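Local atomic coordinates of diacylglycerol O-acyltransferase (Marinobacter hydrocarbonoclasticus, PDB entry 6CHJ), a protein that probably transfers fatty acyl groups from acyl-CoA to diacylglycerol or fatty alcohols, making triacylglycerols and wax esters as a bifunctional wax ester synthase/diacylglycerol acyltransferase. Residues L10-E15 with K133-L138; F361-G366 with I403-L408; L78-R83 with R110-W115. All blocks are in the same frame, centred on the assembly; numbering follows the deposited sequence.

Contacts 1 and 3 belong to the N-terminal catalytic region and reach the same six-stranded mixed sheet. Their centres lie about 15 Å apart. Contact 3 is nested along the chain inside the loop that contact 1 closes, and Arg110 ties the two together by a salt bridge to Glu15. Contact 2 comes later, in the C-terminal region, with its centre about 15 Å from that of contact 1 and 28 Å from that of contact 3. It touches contact 1 through Trp13 on Leu364 and His136 on Ile403. Contact 1, which holds the histidine pair of the family motif, therefore stands between the two halves of the enzyme.

Contact 1 of 3, residues L10-E15 with K133-L138; sequences LFLWLE and KVHHSL
His135 and His136 open the HHxxxDG signature of the CoA-dependent acyltransferases, and here the end of strand 127-135 and the turn after it meet the end of the N-terminal helix. In relatives the second histidine of this motif is taken as the general base, so His136 probably lies at the active site; the first, His135, is held by its surroundings. Its ring sits with CG anti to the backbone N (chi1 -159°) and meets Glu15 tip to tip. NE2 donates to Glu15 OE1 at 3.0 Å, reaching the oxygen from above the carboxylate plane, with the two flat groups turned 62° apart. At the other ring nitrogen, His135 ND1 accepts the backbone N-H of Ser137 at 3.0 Å. That pair of bonds fixes the ring's rotation and is consistent with a neutral imidazole protonated on NE2. Glu15 is itself anchored, OE1 by a salt bridge to Arg110 and OE2 by the N-H of Met21, which makes it a second-shell support for the motif.

His136, also anti to the backbone N, lies against a face of Phe11 as an offset stack, centroids 3.7 Å apart and planes at 23°. Packing is tight toward the outer rim of the Phe11 ring, where His136 ND1 stands over the face, 3.1 Å from Phe11 CE2, while His136 CB rides over the same face as a CH-pi contact. Just after the histidines, Ser137 OG sits 3.2 Å from Leu12 CG and is hydrogen-bonded to Asp8 O. Leu12 reaches on to strand 59-64 at Leu61, Trp13 faces helix 200-212, and His136 rests on Val23 of strand 22-30, the antiparallel neighbour of strand 127-135.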
# COMPACT_ATOMS: atom_id res chain seq x y z
N LEU B 10 -16.06 14.29 -4.37
CA LEU B 10 -16.26 14.06 -2.95
C LEU B 10 -15.41 12.90 -2.43
O LEU B 10 -14.82 13.00 -1.35
CB LEU B 10 -17.75 13.81 -2.68
CG LEU B 10 -18.33 13.71 -1.26
CD1 LEU B 10 -18.00 12.33 -0.71
CD2 LEU B 10 -17.86 14.83 -0.33
N PHE B 11 -15.33 11.80 -3.19
CA PHE B 11 -14.53 10.65 -2.78
C PHE B 11 -13.05 10.99 -2.76
O PHE B 11 -12.29 10.43 -1.95
CB PHE B 11 -14.80 9.46 -3.70
CG PHE B 11 -16.17 8.84 -3.51
CD1 PHE B 11 -16.40 7.93 -2.49
CD2 PHE B 11 -17.23 9.18 -4.35
CE1 PHE B 11 -17.65 7.37 -2.30
CE2 PHE B 11 -18.49 8.62 -4.15
CZ PHE B 11 -18.70 7.72 -3.13
N LEU B 12 -12.60 11.89 -3.64
CA LEU B 12 -11.24 12.37 -3.54
C LEU B 12 -11.06 13.16 -2.25
O LEU B 12 -10.06 13.02 -1.55
CB LEU B 12 -10.91 13.25 -4.75
CG LEU B 12 -10.62 12.53 -6.06
CD1 LEU B 12 -10.42 13.53 -7.16
CD2 LEU B 12 -9.40 11.66 -5.90
N TRP B 13 -12.07 13.95 -1.90
CA TRP B 13 -11.92 14.96 -0.86
C TRP B 13 -11.83 14.32 0.52
O TRP B 13 -10.91 14.61 1.29
CB TRP B 13 -13.07 15.96 -0.97
CG TRP B 13 -13.02 17.04 0.05
CD1 TRP B 13 -12.19 18.14 0.07
CD2 TRP B 13 -13.85 17.15 1.21
NE1 TRP B 13 -12.45 18.91 1.17
CE2 TRP B 13 -13.47 18.33 1.89
CE3 TRP B 13 -14.88 16.36 1.74
CZ2 TRP B 13 -14.08 18.73 3.07
CZ3 TRP B 13 -15.49 16.77 2.91
CH2 TRP B 13 -15.08 17.94 3.57
N LEU B 14 -12.76 13.43 0.86
CA LEU B 14 -12.74 12.87 2.21
C LEU B 14 -11.81 11.68 2.33
O LEU B 14 -11.81 11.01 3.37
CB LEU B 14 -14.16 12.50 2.67
CG LEU B 14 -15.04 11.59 1.83
CD1 LEU B 14 -14.84 10.21 2.32
CD2 LEU B 14 -16.49 11.97 2.03
N GLU B 15 -11.00 11.41 1.31
CA GLU B 15 -9.96 10.40 1.42
C GLU B 15 -8.82 10.91 2.29
O GLU B 15 -8.43 12.08 2.21
CB GLU B 15 -9.44 10.00 0.03
CG GLU B 15 -8.26 9.06 0.05
CD GLU B 15 -8.12 8.24 -1.23
OE1 GLU B 15 -7.83 8.85 -2.28
OE2 GLU B 15 -8.31 7.00 -1.19
N LYS B 133 -8.72 -3.53 -7.69
CA LYS B 133 -8.86 -2.35 -6.84
C LYS B 133 -9.09 -1.16 -7.76
O LYS B 133 -8.24 -0.88 -8.62
CB LYS B 133 -7.59 -2.15 -6.00
CG LYS B 133 -7.58 -0.93 -5.08
CD LYS B 133 -6.19 -0.52 -4.62
CE LYS B 133 -5.38 -1.66 -4.01
NZ LYS B 133 -4.67 -1.18 -2.78
N VAL B 134 -10.21 -0.46 -7.60
CA VAL B 134 -10.47 0.74 -8.39
C VAL B 134 -10.94 1.86 -7.47
O VAL B 134 -11.74 1.63 -6.56
CB VAL B 134 -11.51 0.51 -9.51
CG1 VAL B 134 -11.63 1.77 -10.38
CG2 VAL B 134 -11.09 -0.66 -10.38
N HIS B 135 -10.47 3.07 -7.73
CA HIS B 135 -10.89 4.21 -6.92
C HIS B 135 -12.33 4.61 -7.24
O HIS B 135 -12.73 4.68 -8.40
CB HIS B 135 -9.95 5.40 -7.15
CG HIS B 135 -10.00 6.40 -6.04
ND1 HIS B 135 -10.92 7.43 -6.00
CD2 HIS B 135 -9.28 6.50 -4.89
CE1 HIS B 135 -10.74 8.14 -4.90
NE2 HIS B 135 -9.76 7.59 -4.21
N HIS B 136 -13.10 4.91 -6.18
CA HIS B 136 -14.50 5.28 -6.35
C HIS B 136 -14.68 6.55 -7.19
O HIS B 136 -15.69 6.70 -7.88
CB HIS B 136 -15.17 5.45 -4.98
CG HIS B 136 -16.64 5.15 -4.97
ND1 HIS B 136 -17.58 6.00 -5.54
CD2 HIS B 136 -17.34 4.12 -4.44
CE1 HIS B 136 -18.78 5.49 -5.37
NE2 HIS B 136 -18.67 4.35 -4.71
N SER B 137 -13.72 7.48 -7.15
CA SER B 137 -13.77 8.63 -8.05
C SER B 137 -13.79 8.22 -9.51
O SER B 137 -14.31 8.96 -10.35
CB SER B 137 -12.59 9.56 -7.82
OG SER B 137 -12.94 10.54 -6.87
N LEU B 138 -13.20 7.07 -9.84
CA LEU B 138 -13.10 6.63 -11.23
C LEU B 138 -14.20 5.65 -11.61
O LEU B 138 -14.74 5.73 -12.72
CB LEU B 138 -11.73 5.98 -11.47
CG LEU B 138 -11.40 5.75 -12.95
CD1 LEU B 138 -11.13 7.09 -13.63
CD2 LEU B 138 -10.21 4.81 -13.11

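Contact 2 of 3, residues F361-G366 with I403-L408; sequences FHLLTG and IDMDRL
The guanidinium of Arg407 lies flat against the end of helix 345-365, with Gly366 N 3.3 Å above its centre on one face and Asp406 CB over the opposite face. At its edge, Leu363 O lies in the guanidinium plane and takes a very short, nearly straight hydrogen bond from Arg407 NH1 (2.5 Å, 170°), the nitrogen approaching from above the carbonyl plane. A second, weak bond from Arg407 NE to the same oxygen at 3.2 Å makes the grip two-pronged. The His362 ring is met over one face by the aliphatic part of the same side chain: Arg407 CD stands 3.9 Å from the ring centroid as a CH-pi contact. A bend at chi3 (-61°) lets the chain cross that ring and still bring its tip to the carbonyl.

Gly366, the first residue beyond the helix, has positive phi, and its backbone passes directly over the guanidinium without a side chain between. Arg407 itself occupies the third position of a type II turn from Met405 to Leu408, which projects its side chain at the helix. Beside this polar grip, Leu363 makes apolar contact with both ends of the turn. Its CB touches Met405 CE at 3.9 Å, and its CD2 comes 3.8 Å from Leu408 CD1.

An arginine holding a carbonyl of a helix's last turn thus fastens helix 345-365 to the loop that carries the chain from strand 393-401, in one six-stranded sheet, to strand 410-417, in the other. Such a passage between the two halves is characteristic of the two-domain CoA-dependent acyltransferase fold.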
# COMPACT_ATOMS: atom_id res chain seq x y z
N PHE B 361 -22.77 15.20 8.91
CA PHE B 361 -22.03 16.10 9.80
C PHE B 361 -21.27 15.31 10.85
O PHE B 361 -20.14 15.67 11.21
CB PHE B 361 -22.97 17.10 10.48
CG PHE B 361 -22.27 17.98 11.50
CD1 PHE B 361 -21.72 19.21 11.13
CD2 PHE B 361 -22.15 17.59 12.83
CE1 PHE B 361 -21.06 20.02 12.05
CE2 PHE B 361 -21.50 18.40 13.77
CZ PHE B 361 -20.95 19.62 13.37
N HIS B 362 -21.88 14.24 11.37
CA HIS B 362 -21.20 13.48 12.41
C HIS B 362 -20.03 12.68 11.85
O HIS B 362 -18.96 12.64 12.46
CB HIS B 362 -22.15 12.55 13.15
CG HIS B 362 -21.46 11.79 14.25
ND1 HIS B 362 -20.64 12.40 15.17
CD2 HIS B 362 -21.44 10.47 14.54
CE1 HIS B 362 -20.16 11.49 16.00
NE2 HIS B 362 -20.63 10.31 15.64
N LEU B 363 -20.23 11.99 10.71
CA LEU B 363 -19.14 11.26 10.04
C LEU B 363 -17.94 12.16 9.80
O LEU B 363 -16.80 11.81 10.16
CB LEU B 363 -19.63 10.67 8.71
CG LEU B 363 -20.62 9.55 9.00
CD1 LEU B 363 -21.42 9.15 7.78
CD2 LEU B 363 -19.87 8.36 9.59
N LEU B 364 -18.18 13.36 9.24
CA LEU B 364 -17.11 14.27 8.88
C LEU B 364 -16.38 14.82 10.10
O LEU B 364 -15.17 15.10 10.04
CB LEU B 364 -17.67 15.43 8.05
CG LEU B 364 -17.88 15.15 6.56
CD1 LEU B 364 -18.74 16.24 5.92
CD2 LEU B 364 -16.53 15.01 5.82
N THR B 365 -17.09 15.01 11.21
CA THR B 365 -16.50 15.77 12.30
C THR B 365 -16.34 15.01 13.60
O THR B 365 -15.44 15.35 14.38
CB THR B 365 -17.31 17.05 12.58
OG1 THR B 365 -18.52 16.72 13.29
CG2 THR B 365 -17.62 17.81 11.27
N GLY B 366 -17.16 13.98 13.86
CA GLY B 366 -17.13 13.33 15.15
C GLY B 366 -17.61 14.21 16.29
O GLY B 366 -17.35 13.90 17.45
N ILE B 403 -15.63 0.13 1.48
CA ILE B 403 -14.92 1.25 2.10
C ILE B 403 -15.37 1.37 3.56
O ILE B 403 -16.56 1.51 3.83
CB ILE B 403 -15.19 2.56 1.35
CG1 ILE B 403 -14.70 2.53 -0.10
CG2 ILE B 403 -14.62 3.76 2.11
CD1 ILE B 403 -15.40 3.58 -0.97
N ASP B 404 -14.41 1.34 4.47
CA ASP B 404 -14.54 1.83 5.84
C ASP B 404 -14.23 3.33 5.92
O ASP B 404 -13.47 3.90 5.12
CB ASP B 404 -13.61 1.10 6.78
CG ASP B 404 -13.87 -0.37 6.84
OD1 ASP B 404 -15.06 -0.77 6.82
OD2 ASP B 404 -12.88 -1.12 6.93
N MET B 405 -14.79 3.96 6.96
CA MET B 405 -14.61 5.36 7.28
C MET B 405 -14.43 5.51 8.79
O MET B 405 -14.87 4.64 9.56
CB MET B 405 -15.84 6.20 6.88
CG MET B 405 -15.85 6.67 5.47
SD MET B 405 -17.24 7.78 5.28
CE MET B 405 -16.83 9.01 6.55
N ASP B 406 -13.81 6.63 9.19
CA ASP B 406 -13.95 7.12 10.56
C ASP B 406 -15.42 7.05 10.98
O ASP B 406 -16.29 7.60 10.29
CB ASP B 406 -13.47 8.58 10.66
CG ASP B 406 -11.97 8.72 10.94
OD1 ASP B 406 -11.28 7.73 11.26
OD2 ASP B 406 -11.49 9.86 10.83
N ARG B 407 -15.69 6.38 12.10
CA ARG B 407 -17.01 6.17 12.69
C ARG B 407 -17.91 5.24 11.87
O ARG B 407 -19.11 5.12 12.19
CB ARG B 407 -17.73 7.50 12.99
CG ARG B 407 -17.15 8.23 14.23
CD ARG B 407 -17.37 9.76 14.24
NE ARG B 407 -16.77 10.51 13.12
CZ ARG B 407 -15.56 11.07 13.13
NH1 ARG B 407 -15.14 11.75 12.08
NH2 ARG B 407 -14.77 10.96 14.19
N LEU B 408 -17.37 4.56 10.84
CA LEU B 408 -17.98 3.36 10.23
C LEU B 408 -16.86 2.32 10.04
O LEU B 408 -16.42 2.04 8.93
CB LEU B 408 -18.68 3.67 8.89
CG LEU B 408 -19.92 4.55 8.97
CD1 LEU B 408 -20.31 5.12 7.60
CD2 LEU B 408 -21.07 3.76 9.60

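Contact 3 of 3, residues L78-R83 with R110-W115; sequences LEHHFR and RERPMW
Residues 78-81 form a single helical turn, with Phe82 N bonded to Leu78 O, and the chain then straightens into strand 82-86. Opposite it, 110-114 is irregular; Met114 centres an inverse gamma turn that delivers Trp115 to the start of strand 115-121. The backbones come closest where the two strands begin, with CA atoms of His81 and Trp115 6.4 Å apart.

His81 carries most of the contact. Its CB stands over the six-membered ring of Trp115, 3.4 Å from the centroid, and its imidazole stacks with an offset on the five-membered ring, centroids 4.5 Å apart. From the ring's edge, His81 NE2 gives a weak hydrogen bond to Pro113 O at 3.0 Å. ND1 is bonded to Asp77 O; a carbonyl at each nitrogen could favour a doubly protonated ring, though the NE2 bond is weak. Leu78 CD1 closes on the edge of the indole at CH2, 3.9 Å away, while Trp115 NE1 is held by Phe57 O.

Strands 82-86 and 115-121 lie side by side and parallel, joined through helix 93-105: a beta-alpha-beta crossover at one margin of the six-stranded sheet, with the contact at the starting ends of both strands.

His80 turns its ring to Arg112, tip to tip. The guanidinium lies nearly flat on it, centres 4.7 Å apart and planes at 20°, and Arg112 CD sits over the same face, 3.7 Å from the ring centroid. Arg83 NH2 stands above the opposite face, and Arg83 grips His80 O side-on through NE and NH2, both in the carbonyl plane. Beyond this pair comes the second subunit, whose Ser238 packs on His80 and whose Arg430 packs on Arg112.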
# COMPACT_ATOMS: atom_id res chain seq x y z
N LEU B 78 1.81 -0.76 -17.76
CA LEU B 78 0.92 -1.85 -17.38
C LEU B 78 1.50 -2.66 -16.24
O LEU B 78 0.74 -3.28 -15.48
CB LEU B 78 0.58 -2.76 -18.58
CG LEU B 78 -0.35 -3.92 -18.17
CD1 LEU B 78 -1.75 -3.37 -17.94
CD2 LEU B 78 -0.40 -5.05 -19.17
N GLU B 79 2.81 -2.70 -16.08
CA GLU B 79 3.31 -3.49 -14.96
C GLU B 79 3.25 -2.72 -13.65
O GLU B 79 3.54 -3.30 -12.58
CB GLU B 79 4.73 -3.99 -15.22
CG GLU B 79 5.07 -5.29 -14.47
CD GLU B 79 3.93 -6.34 -14.38
OE1 GLU B 79 3.04 -6.40 -15.27
OE2 GLU B 79 3.94 -7.13 -13.40
N HIS B 80 2.86 -1.45 -13.69
CA HIS B 80 2.41 -0.82 -12.45
C HIS B 80 1.00 -1.27 -12.07
O HIS B 80 0.74 -1.56 -10.90
CB HIS B 80 2.46 0.71 -12.56
CG HIS B 80 1.87 1.39 -11.37
ND1 HIS B 80 2.57 1.54 -10.18
CD2 HIS B 80 0.64 1.92 -11.17
CE1 HIS B 80 1.78 2.14 -9.31
NE2 HIS B 80 0.62 2.38 -9.87
N HIS B 81 0.07 -1.32 -13.04
CA HIS B 81 -1.32 -1.61 -12.72
C HIS B 81 -1.60 -3.12 -12.60
O HIS B 81 -2.47 -3.52 -11.82
CB HIS B 81 -2.24 -0.98 -13.77
CG HIS B 81 -2.13 0.51 -13.86
ND1 HIS B 81 -1.15 1.14 -14.60
CD2 HIS B 81 -2.89 1.50 -13.34
CE1 HIS B 81 -1.30 2.45 -14.52
NE2 HIS B 81 -2.36 2.70 -13.76
N PHE B 82 -0.90 -3.96 -13.35
CA PHE B 82 -1.11 -5.40 -13.31
C PHE B 82 0.01 -6.09 -12.53
O PHE B 82 1.19 -5.83 -12.79
CB PHE B 82 -1.17 -5.99 -14.72
CG PHE B 82 -1.21 -7.48 -14.74
CD1 PHE B 82 -2.21 -8.17 -14.06
CD2 PHE B 82 -0.23 -8.21 -15.40
CE1 PHE B 82 -2.25 -9.54 -14.06
CE2 PHE B 82 -0.25 -9.58 -15.42
CZ PHE B 82 -1.27 -10.26 -14.74
N ARG B 83 -0.36 -6.97 -11.60
CA ARG B 83 0.63 -7.54 -10.69
C ARG B 83 0.39 -9.02 -10.50
O ARG B 83 -0.76 -9.47 -10.36
CB ARG B 83 0.61 -6.83 -9.34
CG ARG B 83 0.93 -5.36 -9.49
CD ARG B 83 1.31 -4.70 -8.22
NE ARG B 83 1.22 -3.25 -8.40
CZ ARG B 83 1.07 -2.39 -7.41
NH1 ARG B 83 1.00 -2.85 -6.16
NH2 ARG B 83 0.98 -1.09 -7.65
N ARG B 110 -2.39 8.80 -7.00
CA ARG B 110 -3.31 9.65 -7.77
C ARG B 110 -2.73 10.10 -9.11
O ARG B 110 -3.50 10.57 -9.97
CB ARG B 110 -3.71 10.87 -6.95
CG ARG B 110 -5.00 10.64 -6.18
CD ARG B 110 -5.43 11.88 -5.42
NE ARG B 110 -6.37 11.49 -4.39
CZ ARG B 110 -6.98 12.31 -3.55
NH1 ARG B 110 -6.73 13.62 -3.60
NH2 ARG B 110 -7.84 11.81 -2.67
N GLU B 111 -1.42 9.97 -9.31
CA GLU B 111 -0.80 10.44 -10.54
C GLU B 111 -0.94 9.46 -11.71
O GLU B 111 -0.55 9.80 -12.83
CB GLU B 111 0.68 10.75 -10.27
CG GLU B 111 0.91 12.07 -9.49
CD GLU B 111 1.33 13.23 -10.40
OE1 GLU B 111 2.52 13.64 -10.36
OE2 GLU B 111 0.48 13.72 -11.17
N ARG B 112 -1.50 8.27 -11.48
CA ARG B 112 -1.79 7.32 -12.54
C ARG B 112 -3.24 6.92 -12.48
O ARG B 112 -3.90 7.09 -11.44
CB ARG B 112 -0.89 6.09 -12.43
CG ARG B 112 0.52 6.45 -12.06
CD ARG B 112 1.35 5.22 -12.04
NE ARG B 112 2.01 5.05 -13.33
CZ ARG B 112 3.31 4.87 -13.47
NH1 ARG B 112 4.10 4.83 -12.40
NH2 ARG B 112 3.82 4.73 -14.68
N PRO B 113 -3.80 6.41 -13.58
CA PRO B 113 -5.17 5.87 -13.52
C PRO B 113 -5.30 4.93 -12.33
O PRO B 113 -4.40 4.13 -12.05
CB PRO B 113 -5.32 5.13 -14.86
CG PRO B 113 -3.93 5.09 -15.45
CD PRO B 113 -3.21 6.27 -14.92
N MET B 114 -6.39 5.06 -11.60
CA MET B 114 -6.44 4.51 -10.25
C MET B 114 -7.11 3.14 -10.25
O MET B 114 -8.19 2.93 -9.70
CB MET B 114 -7.11 5.50 -9.32
CG MET B 114 -6.43 6.87 -9.35
SD MET B 114 -6.98 7.99 -8.06
CE MET B 114 -7.95 9.18 -9.01
N TRP B 115 -6.42 2.18 -10.86
CA TRP B 115 -6.88 0.80 -10.81
C TRP B 115 -5.68 -0.12 -10.67
O TRP B 115 -4.59 0.19 -11.13
CB TRP B 115 -7.71 0.44 -12.03
CG TRP B 115 -6.97 0.54 -13.33
CD1 TRP B 115 -6.86 1.64 -14.13
CD2 TRP B 115 -6.24 -0.51 -13.98
NE1 TRP B 115 -6.11 1.34 -15.24
CE2 TRP B 115 -5.71 0.03 -15.17
CE3 TRP B 115 -5.97 -1.85 -13.67
CZ2 TRP B 115 -4.95 -0.73 -16.06
CZ3 TRP B 115 -5.21 -2.60 -14.55
CH2 TRP B 115 -4.71 -2.04 -15.73